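PDB 4QHR: alanine racemase from Acinetobacter baumannii, which belongs to the alanine racemase family, pairing an N-terminal TIM-barrel domain with a C-terminal domain built mainly of beta strands. Local coordinates for residues A161-D166 and F198-L203; L188-N193 and Y207-I212. All coordinates share one frame; numbering follows the deposited sequence.

Contact 1: A161-D166 and F198-L203; sequences ANADVD and FKWPEL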
loop_
_atom_site.group_PDB
_atom_site.type_symbol
_atom_site.label_atom_id
_atom_site.label_comp_id
_atom_site.label_asym_id
_atom_site.label_seq_id
_atom_site.Cartn_x
_atom_site.Cartn_y
_atom_site.Cartn_z
ATOM N N ALA A 161 -14.812 -9.278 18.553
ATOM C CA ALA A 161 -15.072 -8.226 17.575
ATOM C C ALA A 161 -14.587 -6.822 17.998
ATOM O O ALA A 161 -14.176 -6.025 17.168
ATOM C CB ALA A 161 -16.574 -8.200 17.280
ATOM N N ASN A 162 -14.657 -6.510 19.288
ATOM C CA ASN A 162 -14.464 -5.156 19.817
ATOM C C ASN A 162 -13.647 -5.180 21.090
ATOM O O ASN A 162 -13.897 -4.378 22.010
ATOM C CB ASN A 162 -15.825 -4.515 20.138
ATOM C CG ASN A 162 -16.743 -4.448 18.939
ATOM O OD1 ASN A 162 -17.794 -5.093 18.901
ATOM N ND2 ASN A 162 -16.342 -3.710 17.959
ATOM N N ALA A 163 -12.645 -6.071 21.163
ATOM C CA ALA A 163 -11.789 -6.121 22.360
ATOM C C ALA A 163 -10.997 -4.834 22.566
ATOM O O ALA A 163 -10.628 -4.501 23.711
ATOM C CB ALA A 163 -10.853 -7.317 22.308
ATOM N N ASP A 164 -10.716 -4.127 21.478
ATOM C CA ASP A 164 -10.029 -2.865 21.550
ATOM C C ASP A 164 -10.761 -1.729 22.283
ATOM O O ASP A 164 -10.118 -0.721 22.555
ATOM C CB ASP A 164 -9.676 -2.370 20.163
ATOM C CG ASP A 164 -10.906 -2.090 19.314
ATOM O OD1 ASP A 164 -11.811 -2.931 19.187
ATOM O OD2 ASP A 164 -10.975 -0.991 18.773
ATOM N N VAL A 165 -12.050 -1.858 22.616
ATOM C CA VAL A 165 -12.764 -0.783 23.324
ATOM C C VAL A 165 -13.681 -1.391 24.359
ATOM O O VAL A 165 -13.768 -2.604 24.461
ATOM C CB VAL A 165 -13.629 0.090 22.357
ATOM C CG1 VAL A 165 -12.771 0.973 21.482
ATOM C CG2 VAL A 165 -14.527 -0.778 21.506
ATOM N N ASP A 166 -14.375 -0.564 25.144
ATOM C CA ASP A 166 -15.449 -1.072 25.997
ATOM C C ASP A 166 -16.672 -1.146 25.154
ATOM O O ASP A 166 -17.071 -0.160 24.577
ATOM C CB ASP A 166 -15.758 -0.161 27.178
ATOM C CG ASP A 166 -14.646 -0.141 28.214
ATOM O OD1 ASP A 166 -13.888 -1.126 28.326
ATOM O OD2 ASP A 166 -14.552 0.884 28.935
ATOM N N PHE A 198 -4.054 -7.989 26.957
ATOM C CA PHE A 198 -3.901 -6.907 27.922
ATOM C C PHE A 198 -5.084 -6.849 28.898
ATOM O O PHE A 198 -4.889 -6.634 30.105
ATOM C CB PHE A 198 -3.737 -5.541 27.222
ATOM C CG PHE A 198 -2.365 -5.283 26.715
ATOM C CD1 PHE A 198 -1.381 -4.871 27.568
ATOM C CD2 PHE A 198 -2.056 -5.434 25.395
ATOM C CE1 PHE A 198 -0.085 -4.627 27.115
ATOM C CE2 PHE A 198 -0.801 -5.173 24.925
ATOM C CZ PHE A 198 0.198 -4.786 25.793
ATOM N N LYS A 199 -6.281 -7.084 28.389
ATOM C CA LYS A 199 -7.470 -6.889 29.210
ATOM C C LYS A 199 -7.999 -8.065 30.001
ATOM O O LYS A 199 -8.488 -7.857 31.073
ATOM C CB LYS A 199 -8.563 -6.358 28.384
ATOM C CG LYS A 199 -8.275 -4.912 28.009
ATOM C CD LYS A 199 -9.180 -4.436 26.889
ATOM C CE LYS A 199 -10.618 -4.331 27.334
ATOM N NZ LYS A 199 -11.419 -3.544 26.361
ATOM N N TRP A 200 -7.900 -9.280 29.483
ATOM C CA TRP A 200 -8.614 -10.414 30.050
ATOM C C TRP A 200 -7.731 -11.642 30.197
ATOM O O TRP A 200 -7.987 -12.643 29.521
ATOM C CB TRP A 200 -9.839 -10.771 29.195
ATOM C CG TRP A 200 -10.744 -9.661 28.974
ATOM C CD1 TRP A 200 -11.178 -8.762 29.911
ATOM C CD2 TRP A 200 -11.344 -9.249 27.723
ATOM N NE1 TRP A 200 -12.001 -7.843 29.322
ATOM C CE2 TRP A 200 -12.128 -8.122 27.990
ATOM C CE3 TRP A 200 -11.287 -9.727 26.410
ATOM C CZ2 TRP A 200 -12.855 -7.465 27.001
ATOM C CZ3 TRP A 200 -12.001 -9.084 25.435
ATOM C CH2 TRP A 200 -12.787 -7.958 25.736
ATOM N N PRO A 201 -6.750 -11.606 31.125
ATOM C CA PRO A 201 -5.894 -12.791 31.299
ATOM C C PRO A 201 -6.702 -14.001 31.709
ATOM O O PRO A 201 -6.263 -15.111 31.449
ATOM C CB PRO A 201 -4.880 -12.381 32.398
ATOM C CG PRO A 201 -5.525 -11.224 33.082
ATOM C CD PRO A 201 -6.370 -10.515 32.044
ATOM N N GLU A 202 -7.873 -13.804 32.319
ATOM C CA GLU A 202 -8.734 -14.941 32.709
ATOM C C GLU A 202 -9.245 -15.752 31.515
ATOM O O GLU A 202 -9.697 -16.898 31.674
ATOM C CB GLU A 202 -9.919 -14.485 33.587
ATOM C CG GLU A 202 -10.976 -13.633 32.892
ATOM C CD GLU A 202 -10.678 -12.119 32.855
ATOM O OE1 GLU A 202 -9.557 -11.646 33.181
ATOM O OE2 GLU A 202 -11.608 -11.404 32.461
ATOM N N LEU A 203 -9.206 -15.158 30.333
ATOM C CA LEU A 203 -9.548 -15.860 29.068
ATOM C C LEU A 203 -8.359 -16.384 28.255
ATOM O O LEU A 203 -8.555 -16.817 27.114
ATOM C CB LEU A 203 -10.414 -14.954 28.187
ATOM C CG LEU A 203 -11.732 -14.487 28.825
ATOM C CD1 LEU A 203 -12.514 -13.648 27.859
ATOM C CD2 LEU A 203 -12.635 -15.618 29.250
HETATM O O HOH W 1 -10.676 -0.604 25.979
HETATM O O HOH W 2 -13.724 -3.731 27.881
#
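Lys199 reaches from the last turn of helix 194-199 to the type I beta turn that runs from Asn162 to Val165. Its CB lies 3.8 Å above the plane of the Trp200 indole, offset toward the rim, so the lysine chain starts out against the ring of its own neighbour. Farther out, Lys199 CD and CE pass Ala163 O at 3.5 and 3.6 Å, and the bend at chi3 (68°) sets the direction of CE. NZ then donates a hydrogen bond of 2.9 Å to Ala163 O, with a C=O...N angle of 147° and the donor tilted from the carbonyl plane. Val165 O lies 3.2 Å from Lys199 NZ. In the barrel of this N-terminal domain, the turn belongs to the loop between strand 154-157 and helix 168-184, and the lysine comes from the end of the next short helix along the chain. Asp166 OD1 makes a long salt bridge of 4.0 Å to Lys199 NZ, and one water closes the gap by accepting from NZ and donating to OD1. A second water accepts from NZ on the way to Asp164 O, which it holds weakly. Beside this polar tip, Ala163 CB packs obliquely on the benzo part of Trp200, 3.8 Å from CZ3, while Phe160 meets the same indole with its ring plane inclined at about 55°.

Contact 2: L188-N193 and Y207-I212; sequences LASCCN and YVRPGI
Arg209, Tyr207 and Ser190 bury the most surface where strand 188-190 runs beside strand 207-208 in the same direction. Ser190 OG stands anti to its backbone N (chi1 -176°) and donates to Tyr207 O at 2.7 Å, approaching from above the carbonyl plane. Ser190 OG in turn accepts from Arg209 NH1 at 2.9 Å, near the edge of the guanidinium. NH1 also reaches Ser190 O, in the guanidinium plane, through a weak bond of 3.0 Å. Arg209 CG and CD pass close to the serine hydroxyl; beyond them the bend at chi3 (-54°) sets the direction of NE. Tyr207 lays its CB against Ser190 OG, and Leu188 CD1 comes to the edge of its ring, near the ring plane. Tyr207 N gives a weak 3.3 Å bond to Ala189 O, and farther along Arg209 N makes a straighter one of 2.8 Å to Cys192 O. These parallel strands are the seventh and eighth of the TIM barrel, and their meeting closes it. Beyond the contact, Arg209 NH2 binds Met158 O and NE binds N1 of the modified residue LLP at position 34. With NH1 gripped by both oxygens of Ser190 and NH2 by Met158 O, the buried guanidinium is held in place, and Ser190 acts as a second-shell residue that positions the NE bonded to N1 of LLP.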
loop_
_atom_site.group_PDB
_atom_site.type_symbol
_atom_site.label_atom_id
_atom_site.label_comp_id
_atom_site.label_asym_id
_atom_site.label_seq_id
_atom_site.Cartn_x
_atom_site.Cartn_y
_atom_site.Cartn_z
ATOM N N LEU A 188 -9.293 -27.910 24.734
ATOM C CA LEU A 188 -8.413 -26.793 24.655
ATOM C C LEU A 188 -9.195 -25.596 24.139
ATOM O O LEU A 188 -10.217 -25.739 23.426
ATOM C CB LEU A 188 -7.249 -27.096 23.698
ATOM C CG LEU A 188 -6.380 -28.271 24.100
ATOM C CD1 LEU A 188 -5.589 -28.771 22.890
ATOM C CD2 LEU A 188 -5.498 -27.970 25.293
ATOM N N ALA A 189 -8.701 -24.416 24.476
ATOM C CA ALA A 189 -9.346 -23.198 24.064
ATOM C C ALA A 189 -8.372 -22.036 23.795
ATOM O O ALA A 189 -7.298 -21.967 24.366
ATOM C CB ALA A 189 -10.347 -22.779 25.088
ATOM N N SER A 190 -8.836 -21.124 22.938
ATOM C CA SER A 190 -8.056 -19.976 22.483
ATOM C C SER A 190 -9.001 -18.846 22.069
ATOM O O SER A 190 -9.855 -18.998 21.145
ATOM C CB SER A 190 -7.234 -20.343 21.259
ATOM O OG SER A 190 -6.369 -19.253 20.830
ATOM N N CYS A 191 -8.822 -17.688 22.706
ATOM C CA CYS A 191 -9.586 -16.525 22.247
ATOM C C CYS A 191 -8.939 -15.140 22.331
ATOM O O CYS A 191 -9.512 -14.203 21.824
ATOM C CB CYS A 191 -10.918 -16.500 22.931
ATOM S SG CYS A 191 -10.770 -16.094 24.664
ATOM N N CYS A 192 -7.774 -14.998 22.944
ATOM C CA CYS A 192 -7.167 -13.681 23.094
ATOM C C CYS A 192 -6.300 -13.222 21.918
ATOM O O CYS A 192 -5.259 -13.843 21.589
ATOM C CB CYS A 192 -6.328 -13.605 24.376
ATOM S SG CYS A 192 -7.293 -13.947 25.881
ATOM N N ASN A 193 -6.727 -12.126 21.319
ATOM C CA ASN A 193 -5.884 -11.295 20.431
ATOM C C ASN A 193 -5.048 -10.366 21.325
ATOM O O ASN A 193 -5.052 -10.548 22.541
ATOM C CB ASN A 193 -6.740 -10.570 19.396
ATOM C CG ASN A 193 -7.828 -9.669 20.016
ATOM O OD1 ASN A 193 -7.897 -9.489 21.236
ATOM N ND2 ASN A 193 -8.661 -9.115 19.177
ATOM N N TYR A 207 -4.044 -21.328 24.478
ATOM C CA TYR A 207 -3.351 -20.602 23.422
ATOM C C TYR A 207 -3.856 -19.162 23.324
ATOM O O TYR A 207 -5.028 -18.933 23.193
ATOM C CB TYR A 207 -3.606 -21.258 22.066
ATOM C CG TYR A 207 -3.013 -22.627 21.893
ATOM C CD1 TYR A 207 -3.738 -23.765 22.267
ATOM C CD2 TYR A 207 -1.760 -22.795 21.367
ATOM C CE1 TYR A 207 -3.199 -25.040 22.123
ATOM C CE2 TYR A 207 -1.220 -24.068 21.207
ATOM C CZ TYR A 207 -1.946 -25.174 21.606
ATOM O OH TYR A 207 -1.438 -26.432 21.436
ATOM N N VAL A 208 -2.928 -18.207 23.358
ATOM C CA VAL A 208 -3.204 -16.822 23.008
ATOM C C VAL A 208 -2.623 -16.573 21.588
ATOM O O VAL A 208 -1.667 -17.268 21.139
ATOM C CB VAL A 208 -2.628 -15.863 24.076
ATOM C CG1 VAL A 208 -3.314 -16.118 25.412
ATOM C CG2 VAL A 208 -1.115 -15.931 24.186
ATOM N N ARG A 209 -3.176 -15.578 20.921
ATOM C CA ARG A 209 -2.865 -15.256 19.536
ATOM C C ARG A 209 -2.528 -13.781 19.358
ATOM O O ARG A 209 -3.271 -13.076 18.740
ATOM C CB ARG A 209 -4.024 -15.616 18.637
ATOM C CG ARG A 209 -4.534 -17.045 18.848
ATOM C CD ARG A 209 -5.508 -17.491 17.777
ATOM N NE ARG A 209 -6.658 -16.578 17.584
ATOM C CZ ARG A 209 -7.839 -16.649 18.188
ATOM N NH1 ARG A 209 -8.084 -17.570 19.121
ATOM N NH2 ARG A 209 -8.783 -15.746 17.886
ATOM N N PRO A 210 -1.404 -13.332 19.902
ATOM C CA PRO A 210 -1.022 -11.980 19.644
ATOM C C PRO A 210 -0.649 -11.688 18.188
ATOM O O PRO A 210 0.119 -12.437 17.580
ATOM C CB PRO A 210 0.248 -11.813 20.442
ATOM C CG PRO A 210 0.852 -13.204 20.403
ATOM C CD PRO A 210 -0.339 -14.084 20.587
ATOM N N GLY A 211 -1.145 -10.581 17.680
ATOM C CA GLY A 211 -0.636 -10.007 16.428
ATOM C C GLY A 211 0.015 -8.638 16.557
ATOM O O GLY A 211 1.247 -8.523 16.720
ATOM N N ILE A 212 -0.828 -7.605 16.511
ATOM C CA ILE A 212 -0.325 -6.245 16.462
ATOM C C ILE A 212 0.703 -5.924 17.547
ATOM O O ILE A 212 1.659 -5.185 17.294
ATOM C CB ILE A 212 -1.480 -5.210 16.425
ATOM C CG1 ILE A 212 -0.941 -3.849 16.003
ATOM C CG2 ILE A 212 -2.242 -5.150 17.760
ATOM C CD1 ILE A 212 -0.411 -3.796 14.583
#

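In the fold
Going from the N terminus, the chain first meets these contacts after strand 154-157, at 161-166, then passes through helix 168-184, enters the barrel again at 188-193, and runs through helix 194-199 to 198-203 before reaching 207-212. The segments therefore alternate, and the two contacts cross rather than nest. Contact 1 closes a loop of 31 intervening residues, mostly helical, tying the loop after strand 154-157 to the end of helix 194-199. Contact 2 closes a shorter one of 13 residues and joins the barrel's seventh and eighth strands. Their centres lie about 11 Å apart, and they touch where Leu203 O packs against the sulfurs of Cys191 and Cys192, and Ala163 CB against Asn193 OD1.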